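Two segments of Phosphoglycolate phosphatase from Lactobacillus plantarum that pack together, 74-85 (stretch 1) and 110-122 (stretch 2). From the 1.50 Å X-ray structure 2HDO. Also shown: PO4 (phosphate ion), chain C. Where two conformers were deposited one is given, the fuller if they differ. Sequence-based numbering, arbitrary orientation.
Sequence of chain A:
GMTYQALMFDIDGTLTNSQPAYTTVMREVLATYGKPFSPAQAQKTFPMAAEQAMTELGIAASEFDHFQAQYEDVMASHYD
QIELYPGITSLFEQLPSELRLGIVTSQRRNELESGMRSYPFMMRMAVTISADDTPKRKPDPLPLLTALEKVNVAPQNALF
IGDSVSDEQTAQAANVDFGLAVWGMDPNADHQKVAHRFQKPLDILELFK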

ATOM      1  N   VAL A  74       4.791  16.924   6.322  1.00 13.71           N
ATOM      2  CA  VAL A  74       3.827  17.607   5.463  1.00 15.04           C
ATOM      3  C   VAL A  74       2.592  16.759   5.218  1.00 13.33           C
ATOM      4  O   VAL A  74       1.458  17.248   5.254  1.00 16.42           O
ATOM      5  CB  VAL A  74       4.471  18.004   4.112  1.00 16.17           C
ATOM      6  CG1 VAL A  74       3.420  18.622   3.210  1.00 16.29           C
ATOM      7  CG2 VAL A  74       5.596  18.980   4.341  1.00 17.11           C
HETATM    8  N   MSE A  75       2.812  15.478   4.975  1.00 14.05           N
HETATM    9  CA  MSE A  75       1.711  14.564   4.713  1.00 15.89           C
HETATM   10  C   MSE A  75       0.722  14.524   5.877  1.00 13.94           C
HETATM   11  O   MSE A  75      -0.473  14.389   5.664  1.00 16.08           O
HETATM   12  CB  MSE A  75       2.257  13.161   4.415  1.00 12.69           C
HETATM   13  CG  MSE A  75       1.163  12.103   4.208  1.00 14.36           C
HETATM   14 SE   MSE A  75      -0.203  12.640   2.818  0.75 27.79          SE
HETATM   15  CE  MSE A  75       0.700  11.889   1.214  1.00 22.55           C
ATOM     16  N   ALA A  76       1.196  14.710   7.106  1.00 15.19           N
ATOM     17  CA  ALA A  76       0.280  14.621   8.247  1.00 17.31           C
ATOM     18  C   ALA A  76      -0.744  15.787   8.270  1.00 15.73           C
ATOM     19  O   ALA A  76      -1.766  15.723   8.980  1.00 15.27           O
ATOM     20  CB  ALA A  76       1.046  14.523   9.541  1.00 16.02           C
ATOM     21  N   SER A  77      -0.540  16.803   7.435  1.00 16.52           N
ATOM     22  CA  SER A  77      -1.560  17.843   7.202  1.00 14.73           C
ATOM     23  C   SER A  77      -2.517  17.623   6.035  1.00 17.80           C
ATOM     24  O   SER A  77      -3.335  18.502   5.750  1.00 17.71           O
ATOM     25  CB  SER A  77      -0.866  19.174   6.997  1.00 19.39           C
ATOM     26  OG  SER A  77      -0.393  19.585   8.246  1.00 20.89           O
ATOM     27  N   HIS A  78      -2.416  16.485   5.361  1.00 13.30           N
ATOM     28  CA  HIS A  78      -3.147  16.252   4.102  1.00 13.84           C
ATOM     29  C   HIS A  78      -4.059  15.042   4.095  1.00 15.64           C
ATOM     30  O   HIS A  78      -4.564  14.670   3.054  1.00 16.70           O
ATOM     31  CB  HIS A  78      -2.166  16.198   2.930  1.00 14.01           C
ATOM     32  CG  HIS A  78      -1.600  17.541   2.601  1.00 12.40           C
ATOM     33  ND1 HIS A  78      -2.197  18.397   1.700  1.00 26.84           N
ATOM     34  CD2 HIS A  78      -0.542  18.210   3.116  1.00 15.95           C
ATOM     35  CE1 HIS A  78      -1.503  19.523   1.646  1.00 25.23           C
ATOM     36  NE2 HIS A  78      -0.498  19.439   2.503  1.00 17.45           N
ATOM     37  N   TYR A  79      -4.301  14.430   5.240  1.00 16.20           N
ATOM     38  CA  TYR A  79      -5.184  13.275   5.264  1.00 17.29           C
ATOM     39  C   TYR A  79      -6.587  13.587   4.766  1.00 20.17           C
ATOM     40  O   TYR A  79      -7.252  12.695   4.197  1.00 21.86           O
ATOM     41  CB  TYR A  79      -5.246  12.688   6.659  1.00 19.90           C
ATOM     42  CG  TYR A  79      -3.905  12.247   7.180  1.00 18.64           C
ATOM     43  CD1 TYR A  79      -3.096  11.419   6.434  1.00 16.20           C
ATOM     44  CD2 TYR A  79      -3.457  12.646   8.425  1.00 24.16           C
ATOM     45  CE1 TYR A  79      -1.883  11.002   6.896  1.00 18.30           C
ATOM     46  CE2 TYR A  79      -2.248  12.225   8.896  1.00 21.90           C
ATOM     47  CZ  TYR A  79      -1.469  11.405   8.126  1.00 19.47           C
ATOM     48  OH  TYR A  79      -0.268  10.993   8.593  1.00 24.33           O
ATOM     49  N   ASP A  80      -7.056  14.819   4.940  1.00 21.15           N
ATOM     50  CA  ASP A  80      -8.392  15.191   4.426  1.00 21.86           C
ATOM     51  C   ASP A  80      -8.462  15.286   2.888  1.00 24.36           C
ATOM     52  O   ASP A  80      -9.557  15.412   2.323  1.00 29.35           O
ATOM     53  CB  ASP A  80      -8.892  16.499   5.067  1.00 23.43           C
ATOM     54  N   GLN A  81      -7.310  15.274   2.224  1.00 20.74           N
ATOM     55  CA  GLN A  81      -7.206  15.236   0.769  1.00 22.30           C
ATOM     56  C   GLN A  81      -7.206  13.787   0.280  1.00 18.79           C
ATOM     57  O   GLN A  81      -7.069  13.545  -0.915  1.00 19.32           O
ATOM     58  CB  GLN A  81      -5.903  15.951   0.364  1.00 23.09           C
ATOM     59  CG  GLN A  81      -5.560  16.171  -1.147  1.00 28.53           C
ATOM     60  CD  GLN A  81      -4.262  17.067  -1.358  1.00 28.80           C
ATOM     61  OE1 GLN A  81      -3.597  17.472  -0.393  1.00 37.45           O
ATOM     62  NE2 GLN A  81      -3.934  17.360  -2.623  1.00 28.93           N
ATOM     63  N   ILE A  82      -7.308  12.825   1.196  1.00 16.73           N
ATOM     64  CA  ILE A  82      -7.276  11.401   0.849  1.00 13.51           C
ATOM     65  C   ILE A  82      -8.605  10.796   1.205  1.00 14.28           C
ATOM     66  O   ILE A  82      -9.056  10.886   2.327  1.00 17.55           O
ATOM     67  CB  ILE A  82      -6.162  10.692   1.591  1.00 13.22           C
ATOM     68  CG1 ILE A  82      -4.812  11.294   1.185  1.00 18.49           C
ATOM     69  CG2 ILE A  82      -6.183   9.237   1.277  1.00 14.44           C
ATOM     70  CD1 ILE A  82      -3.637  10.802   1.989  1.00 20.93           C
ATOM     71  N   GLU A  83      -9.255  10.203   0.220  1.00 18.14           N
ATOM     72  CA  GLU A  83     -10.518   9.529   0.454  1.00 18.41           C
ATOM     73  C   GLU A  83     -10.319   8.062   0.095  1.00 16.54           C
ATOM     74  O   GLU A  83      -9.424   7.707  -0.704  1.00 15.79           O
ATOM     75  CB  GLU A  83     -11.617  10.187  -0.382  1.00 20.46           C
ATOM     76  CG  GLU A  83     -11.946  11.646   0.013  1.00 24.25           C
ATOM     77  CD  GLU A  83     -13.204  11.785   0.857  1.00 27.45           C
ATOM     78  N   LEU A  84     -11.147   7.202   0.677  1.00 15.31           N
ATOM     79  CA  LEU A  84     -11.229   5.814   0.198  1.00 15.88           C
ATOM     80  C   LEU A  84     -11.754   5.770  -1.233  1.00 15.84           C
ATOM     81  O   LEU A  84     -12.569   6.587  -1.647  1.00 17.41           O
ATOM     82  CB  LEU A  84     -12.141   4.952   1.071  1.00 15.17           C
ATOM     83  CG  LEU A  84     -11.782   4.893   2.556  1.00 17.22           C
ATOM     84  CD1 LEU A  84     -12.896   4.181   3.297  1.00 19.57           C
ATOM     85  CD2 LEU A  84     -10.457   4.238   2.781  1.00 16.32           C
ATOM     86  N   TYR A  85     -11.314   4.788  -1.998  1.00 14.78           N
ATOM     87  CA  TYR A  85     -11.988   4.481  -3.269  1.00 14.52           C
ATOM     88  C   TYR A  85     -13.432   4.076  -3.004  1.00 15.07           C
ATOM     89  O   TYR A  85     -13.719   3.427  -2.007  1.00 13.91           O
ATOM     90  CB  TYR A  85     -11.266   3.329  -3.957  1.00 14.45           C
ATOM     91  CG  TYR A  85      -9.989   3.742  -4.660  1.00 13.92           C
ATOM     92  CD1 TYR A  85     -10.020   4.467  -5.867  1.00 14.46           C
ATOM     93  CD2 TYR A  85      -8.743   3.433  -4.131  1.00 14.17           C
ATOM     94  CE1 TYR A  85      -8.833   4.817  -6.541  1.00 13.76           C
ATOM     95  CE2 TYR A  85      -7.570   3.800  -4.777  1.00 12.97           C
ATOM     96  CZ  TYR A  85      -7.614   4.493  -5.971  1.00 14.59           C
ATOM     97  OH  TYR A  85      -6.449   4.864  -6.628  1.00 16.74           O
ATOM     98  N   ASN A 110       3.291   5.917  12.703  1.00 16.76           N
ATOM     99  CA  ASN A 110       2.685   7.182  13.054  1.00 18.49           C
ATOM    100  C   ASN A 110       1.750   7.659  11.952  1.00 14.87           C
ATOM    101  O   ASN A 110       0.667   8.107  12.245  1.00 17.54           O
ATOM    102  CB  ASN A 110       3.740   8.254  13.444  1.00 19.28           C
ATOM    103  CG  ASN A 110       4.345   8.025  14.873  1.00 21.64           C
ATOM    104  OD1 ASN A 110       3.830   7.248  15.663  1.00 22.74           O
ATOM    105  ND2 ASN A 110       5.443   8.720  15.177  1.00 24.80           N
ATOM    106  N   GLU A 111       2.168   7.546  10.701  1.00 16.82           N
ATOM    107  CA  GLU A 111       1.358   7.927   9.569  1.00 17.41           C
ATOM    108  C   GLU A 111       0.156   7.029   9.408  1.00 16.86           C
ATOM    109  O   GLU A 111      -0.951   7.490   9.075  1.00 17.70           O
ATOM    110  CB  GLU A 111       2.179   7.934   8.271  1.00 18.56           C
ATOM    111  CG  GLU A 111       1.367   8.167   7.011  1.00 22.61           C
ATOM    112  CD  GLU A 111       2.181   8.100   5.705  1.00 24.35           C
ATOM    113  OE1 GLU A 111       3.415   7.809   5.752  1.00 38.24           O
ATOM    114  OE2 GLU A 111       1.553   8.365   4.644  1.00 34.73           O
ATOM    115  N   LEU A 112       0.358   5.723   9.611  1.00 17.14           N
ATOM    116  CA  LEU A 112      -0.733   4.784   9.503  1.00 19.64           C
ATOM    117  C   LEU A 112      -1.810   5.106  10.528  1.00 19.54           C
ATOM    118  O   LEU A 112      -2.992   5.176  10.218  1.00 18.86           O
ATOM    119  CB  LEU A 112      -0.202   3.356   9.674  1.00 16.87           C
ATOM    120  CG  LEU A 112      -1.149   2.144   9.667  1.00 23.99           C
ATOM    121  CD1 LEU A 112      -1.973   2.109   8.422  1.00 27.56           C
ATOM    122  CD2 LEU A 112      -0.350   0.852   9.781  1.00 23.16           C
ATOM    123  N   GLU A 113      -1.393   5.339  11.759  1.00 18.23           N
ATOM    124  CA  GLU A 113      -2.321   5.670  12.821  1.00 17.86           C
ATOM    125  C   GLU A 113      -3.079   6.976  12.593  1.00 18.86           C
ATOM    126  O   GLU A 113      -4.308   7.002  12.647  1.00 19.85           O
ATOM    127  CB  GLU A 113      -1.573   5.738  14.138  1.00 21.06           C
ATOM    128  CG  GLU A 113      -1.069   4.398  14.597  1.00 24.49           C
ATOM    129  CD  GLU A 113      -2.174   3.360  14.745  1.00 33.68           C
ATOM    130  OE1 GLU A 113      -3.287   3.719  15.209  1.00 32.14           O
ATOM    131  OE2 GLU A 113      -1.917   2.179  14.401  1.00 31.19           O
ATOM    132  N   SER A 114      -2.350   8.056  12.346  0.50 19.09           N
ATOM    133  CA  SER A 114      -2.980   9.339  12.099  0.50 17.75           C
ATOM    134  C   SER A 114      -3.929   9.283  10.892  0.50 16.74           C
ATOM    135  O   SER A 114      -5.049   9.771  10.973  0.50 17.12           O
ATOM    136  CB  SER A 114      -1.920  10.421  11.914  0.50 19.65           C
ATOM    137  OG  SER A 114      -1.186  10.587  13.114  0.50 25.50           O
ATOM    138  N   GLY A 115      -3.494   8.647   9.810  1.00 16.63           N
ATOM    139  CA  GLY A 115      -4.246   8.656   8.559  1.00 15.54           C
ATOM    140  C   GLY A 115      -5.420   7.717   8.527  1.00 17.29           C
ATOM    141  O   GLY A 115      -6.410   8.016   7.847  1.00 19.58           O
HETATM  142  N   MSE A 116      -5.322   6.594   9.253  1.00 15.97           N
HETATM  143  CA  MSE A 116      -6.301   5.512   9.104  1.00 16.03           C
HETATM  144  C   MSE A 116      -7.155   5.177  10.296  1.00 20.56           C
HETATM  145  O   MSE A 116      -8.245   4.608  10.148  1.00 19.06           O
HETATM  146  CB  MSE A 116      -5.621   4.195   8.705  1.00 16.68           C
HETATM  147  CG  MSE A 116      -4.787   4.240   7.448  1.00 18.39           C
HETATM  148 SE   MSE A 116      -5.775   4.831   5.817  0.75 29.51          SE
HETATM  149  CE  MSE A 116      -6.961   3.292   5.625  1.00 21.21           C
ATOM    150  N   ARG A 117      -6.665   5.474  11.489  1.00 23.30           N
ATOM    151  CA  ARG A 117      -7.222   4.819  12.658  1.00 26.74           C
ATOM    152  C   ARG A 117      -8.728   5.117  12.822  1.00 28.68           C
ATOM    153  O   ARG A 117      -9.468   4.291  13.381  1.00 31.61           O
ATOM    154  CB  ARG A 117      -6.407   5.173  13.914  1.00 24.66           C
ATOM    155  CG  ARG A 117      -6.807   4.389  15.165  1.00 30.05           C
ATOM    156  CD  ARG A 117      -6.906   2.862  14.923  1.00 39.08           C
ATOM    157  NE  ARG A 117      -5.666   2.250  14.425  1.00 43.62           N
ATOM    158  CZ  ARG A 117      -5.541   0.962  14.086  1.00 46.63           C
ATOM    159  NH1 ARG A 117      -6.577   0.135  14.156  1.00 51.56           N
ATOM    160  NH2 ARG A 117      -4.374   0.497  13.649  1.00 45.86           N
ATOM    161  N   SER A 118      -9.175   6.254  12.299  1.00 28.45           N
ATOM    162  CA  SER A 118     -10.566   6.666  12.382  1.00 30.09           C
ATOM    163  C   SER A 118     -11.556   5.895  11.492  1.00 30.00           C
ATOM    164  O   SER A 118     -12.755   5.887  11.799  1.00 30.87           O
ATOM    165  CB  SER A 118     -10.664   8.144  12.033  1.00 32.34           C
ATOM    166  OG  SER A 118     -10.244   8.351  10.701  1.00 42.56           O
ATOM    167  N   TYR A 119     -11.092   5.272  10.403  1.00 24.62           N
ATOM    168  CA  TYR A 119     -11.978   4.477   9.547  1.00 21.86           C
ATOM    169  C   TYR A 119     -12.499   3.259  10.293  1.00 19.81           C
ATOM    170  O   TYR A 119     -11.719   2.443  10.799  1.00 18.36           O
ATOM    171  CB  TYR A 119     -11.280   3.978   8.286  1.00 22.58           C
ATOM    172  CG  TYR A 119     -10.956   5.072   7.301  1.00 18.71           C
ATOM    173  CD1 TYR A 119     -11.964   5.770   6.670  1.00 19.04           C
ATOM    174  CD2 TYR A 119      -9.630   5.407   7.004  1.00 21.06           C
ATOM    175  CE1 TYR A 119     -11.677   6.786   5.798  1.00 22.99           C
ATOM    176  CE2 TYR A 119      -9.344   6.446   6.100  1.00 20.71           C
ATOM    177  CZ  TYR A 119     -10.373   7.113   5.522  1.00 21.34           C
ATOM    178  OH  TYR A 119     -10.121   8.120   4.634  1.00 23.03           O
ATOM    179  N   PRO A 120     -13.827   3.134  10.378  1.00 19.69           N
ATOM    180  CA  PRO A 120     -14.391   2.002  11.115  1.00 19.66           C
ATOM    181  C   PRO A 120     -13.910   0.630  10.628  1.00 18.82           C
ATOM    182  O   PRO A 120     -13.798  -0.298  11.434  1.00 17.29           O
ATOM    183  CB  PRO A 120     -15.911   2.158  10.920  1.00 20.86           C
ATOM    184  CG  PRO A 120     -16.120   3.596  10.521  1.00 21.65           C
ATOM    185  CD  PRO A 120     -14.862   4.060   9.874  1.00 22.52           C
ATOM    186  N   PHE A 121     -13.624   0.482   9.337  1.00 16.90           N
ATOM    187  CA  PHE A 121     -13.201  -0.843   8.847  1.00 18.74           C
ATOM    188  C   PHE A 121     -11.887  -1.265   9.469  1.00 18.76           C
ATOM    189  O   PHE A 121     -11.599  -2.440   9.550  1.00 16.02           O
ATOM    190  CB  PHE A 121     -13.150  -0.941   7.305  1.00 21.13           C
ATOM    191  CG  PHE A 121     -11.954  -0.273   6.681  1.00 19.45           C
ATOM    192  CD1 PHE A 121     -10.727  -0.936   6.610  1.00 20.14           C
ATOM    193  CD2 PHE A 121     -12.050   0.994   6.162  1.00 25.85           C
ATOM    194  CE1 PHE A 121      -9.630  -0.328   6.049  1.00 27.81           C
ATOM    195  CE2 PHE A 121     -10.968   1.595   5.597  1.00 25.38           C
ATOM    196  CZ  PHE A 121      -9.745   0.935   5.543  1.00 25.70           C
HETATM  197  N   MSE A 122     -11.089  -0.312   9.965  1.00 15.87           N
HETATM  198  CA  MSE A 122      -9.876  -0.721  10.662  1.00 17.27           C
HETATM  199  C   MSE A 122     -10.100  -1.608  11.905  1.00 16.03           C
HETATM  200  O   MSE A 122      -9.190  -2.369  12.292  1.00 16.84           O
HETATM  201  CB  MSE A 122      -9.032   0.512  11.016  1.00 20.49           C
HETATM  202  CG  MSE A 122      -8.607   1.296   9.812  1.00 15.56           C
HETATM  203 SE   MSE A 122      -7.199   0.365   8.800  0.75 31.59          SE
HETATM  204  CE  MSE A 122      -5.749   0.574  10.103  1.00 23.76           C
TER
HETATM  205  P   PO4 C 210       1.152  22.212   3.998  1.00 21.56           P
HETATM  206  O1  PO4 C 210       1.100  21.514   2.650  1.00 19.43           O
HETATM  207  O2  PO4 C 210       2.577  22.225   4.604  1.00 17.71           O
HETATM  208  O3  PO4 C 210       0.230  21.526   4.998  1.00 27.07           O
HETATM  209  O4  PO4 C 210       0.651  23.620   3.771  1.00 21.16           O
HETATM  210  O   HOH W   1      -8.290  10.101   4.880  1.00 22.66           O

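Aromatic rings often join segments distant in sequence without any direct hydrogen bond between them, and these two stretches of phosphoglycolate phosphatase illustrate how. Stretch 1 enters as the last part of a helix, passes through a type I turn from Met 75 to His 78, and continues into a 3-10 segment at residues 79-81. Stretch 2 likewise arrives as a helix, which gives way to a type I turn from Met 116 to Tyr 119 and then to a 3-10 segment beginning at Pro 120. The backbones come near each other at Tyr 79 and Gly 115, whose CA atoms are 5.8 Å apart; between the CA atoms of Leu 84 and Tyr 119 the gap is 9.5 Å, wide enough to be filled by side chains.

At the close approach stands a glycine. Gly 115 CA sits 3.7 Å from Tyr 79 CD1 and almost squarely over the ring, 3.6 Å from the centroid of Tyr 79 and 10° off the ring normal, a CH-pi contact. A CB ideally placed on Gly 115 would lie 3.1 Å from Tyr 79 CE1, a tight fit, so the bare backbone lets the ring lie close against the helix. The same ring reaches along the helix: Tyr 79 CE2 is 3.5 Å from Ser 114 CB, and Tyr 79 OH is 3.6 Å from both the O and the CG of Glu 111. Glu 111 extends further, bringing its OE2 to 3.8 Å from CG of Met 75, a buried selenomethionine.

At the wider gap the roles are exchanged, with stretch 2 supplying the aromatic rings and stretch 1 the aliphatic group. Leu 84 points toward stretch 2 and packs over one face of Tyr 119, its CG 3.8 Å from Tyr 119 CE1 and its CD2 4.1 Å from the ring centroid, 14° off the normal. Leu 84 CD2 also meets the edge of the Phe 121 ring, 3.9 Å from Phe 121 CE2, so one methyl serves two rings in different ways.

No direct hydrogen bond crosses between the modelled atoms, but water 1 provides a polar link. It donates to Ile 82 O at 2.8 Å and is hydrogen-bonded to Tyr 119 OH at 2.7 Å, spanning the 3.8 Å between Ile 82 O and Tyr 119 OH. Some direct side-chain hydrogen bonds lie within a stretch: His 78 ND1 donates to Gln 81 OE1 at 2.7 Å, and Arg 117 NE forms a salt bridge with Glu 113 OE1 at 2.9 Å.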